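Local atomic coordinates of uncharacterized protein (PDB entry 4IYK), a protein that is of unknown function but may bind carbohydrate, pairing a transthyretin-like N-terminal domain with an E-set-like C-terminal one. Residues Phe144-Met147 and Asn152-Leu155. Residues are numbered along the deposited sequence; the frame is centred on the assembly and turned at random.
Sequences FSDM and NVKL
At the end of strand 135-144, Phe-144, whose backbone pairs with Tyr-198, meets the returning loop from Val-153 to Leu-155 and offers it a broad flat face. One methyl of Val-153, CG1, sits over the centre of the Phe-144 ring, 3.6 Å from the centroid and 14° off the ring normal. In this CH-pi contact beta-branching holds the methyl close to the main chain, with little freedom to swing off the ring; with chi1 at -178° it points away from its own N and out onto the face. The ring also turns an edge to the returning backbone, where Phe-144 CD1 lies 3.7 Å from Lys-154 C. Lys-154 starts its side chain away from this contact, as befits a long charged residue at the surface of the E-set-like domain. Leu-155 CG lies 3.9 Å from Phe-144 CD1, its side chain running roughly perpendicular to that of Phe-144. Its branched end fits both ring and strand end, placing CD1 4.0 Å from Phe-144 CA, while its backbone is hydrogen-bonded to Ala-143. At the turn, Asp-146 brings its carboxylate carbon to the ring's edge in plane, and OD1 can accept the backbone N-H of Trp-148. Beyond Val-153, the side-chain amide of Asn-152 forms hydrogen bonds with Glu-35 and Asn-36, linking this loop to the N-terminal, transthyretin-like region.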
loop_
_atom_site.group_PDB
_atom_site.type_symbol
_atom_site.label_atom_id
_atom_site.label_comp_id
_atom_site.label_asym_id
_atom_site.label_seq_id
_atom_site.Cartn_x
_atom_site.Cartn_y
_atom_site.Cartn_z
ATOM N N PHE A 144 1.123 -8.592 -11.470
ATOM C CA PHE A 144 1.923 -7.878 -12.479
ATOM C C PHE A 144 3.242 -8.617 -12.778
ATOM O O PHE A 144 3.681 -9.443 -11.982
ATOM C CB PHE A 144 2.203 -6.404 -12.097
ATOM C CG PHE A 144 2.379 -5.539 -13.324
ATOM C CD1 PHE A 144 1.298 -5.270 -14.171
ATOM C CD2 PHE A 144 3.630 -5.024 -13.659
ATOM C CE1 PHE A 144 1.463 -4.468 -15.304
ATOM C CE2 PHE A 144 3.800 -4.239 -14.807
ATOM C CZ PHE A 144 2.724 -3.978 -15.632
ATOM N N SER A 145 3.895 -8.263 -13.887
ATOM C CA SER A 145 5.176 -8.869 -14.320
ATOM C C SER A 145 6.393 -8.305 -13.521
ATOM O O SER A 145 7.520 -8.701 -13.783
ATOM C CB SER A 145 5.392 -8.681 -15.821
ATOM O OG SER A 145 5.316 -7.300 -16.132
ATOM N N ASP A 146 6.167 -7.394 -12.580
ATOM C CA ASP A 146 7.259 -6.856 -11.746
ATOM C C ASP A 146 6.711 -6.582 -10.313
ATOM O O ASP A 146 5.497 -6.676 -10.059
ATOM C CB ASP A 146 7.993 -5.632 -12.397
ATOM C CG ASP A 146 7.206 -4.328 -12.496
ATOM O OD1 ASP A 146 6.428 -4.021 -11.564
ATOM O OD2 ASP A 146 7.348 -3.635 -13.503
HETATM N N MSE A 147 7.652 -6.287 -9.390
HETATM C CA MSE A 147 7.445 -6.060 -7.950
HETATM C C MSE A 147 6.633 -4.790 -7.623
HETATM O O MSE A 147 6.266 -4.595 -6.463
HETATM C CB MSE A 147 8.826 -5.990 -7.242
HETATM C CG MSE A 147 9.623 -4.711 -7.610
HETATM SE SE MSE A 147 11.180 -4.256 -6.495
HETATM C CE MSE A 147 12.350 -5.719 -7.105
ATOM N N ASN A 152 -2.405 0.415 -8.690
ATOM C CA ASN A 152 -1.960 1.338 -9.740
ATOM C C ASN A 152 -1.184 0.637 -10.895
ATOM O O ASN A 152 -1.050 1.226 -11.973
ATOM C CB ASN A 152 -1.093 2.464 -9.130
ATOM C CG ASN A 152 -0.852 3.589 -10.108
ATOM O OD1 ASN A 152 -1.799 4.164 -10.626
ATOM N ND2 ASN A 152 0.405 3.804 -10.506
ATOM N N VAL A 153 -0.643 -0.579 -10.655
ATOM C CA VAL A 153 0.193 -1.349 -11.611
ATOM C C VAL A 153 -0.340 -2.797 -11.619
ATOM O O VAL A 153 0.000 -3.592 -10.746
ATOM C CB VAL A 153 1.706 -1.248 -11.217
ATOM C CG1 VAL A 153 2.595 -1.992 -12.205
ATOM C CG2 VAL A 153 2.153 0.218 -11.102
ATOM N N LYS A 154 -1.284 -3.084 -12.527
ATOM C CA LYS A 154 -1.963 -4.375 -12.519
ATOM C C LYS A 154 -2.391 -4.823 -13.900
ATOM O O LYS A 154 -2.601 -4.000 -14.805
ATOM C CB LYS A 154 -3.214 -4.289 -11.612
ATOM C CG LYS A 154 -4.242 -3.260 -12.095
ATOM C CD LYS A 154 -5.371 -3.038 -11.099
ATOM C CE LYS A 154 -6.271 -1.925 -11.625
ATOM N NZ LYS A 154 -7.582 -1.928 -10.950
ATOM N N LEU A 155 -2.550 -6.149 -14.033
ATOM C CA LEU A 155 -3.032 -6.808 -15.235
ATOM C C LEU A 155 -4.545 -6.936 -15.142
ATOM O O LEU A 155 -5.095 -6.983 -14.051
ATOM C CB LEU A 155 -2.374 -8.195 -15.377
ATOM C CG LEU A 155 -0.857 -8.186 -15.561
ATOM C CD1 LEU A 155 -0.273 -9.583 -15.302
ATOM C CD2 LEU A 155 -0.478 -7.658 -16.966
#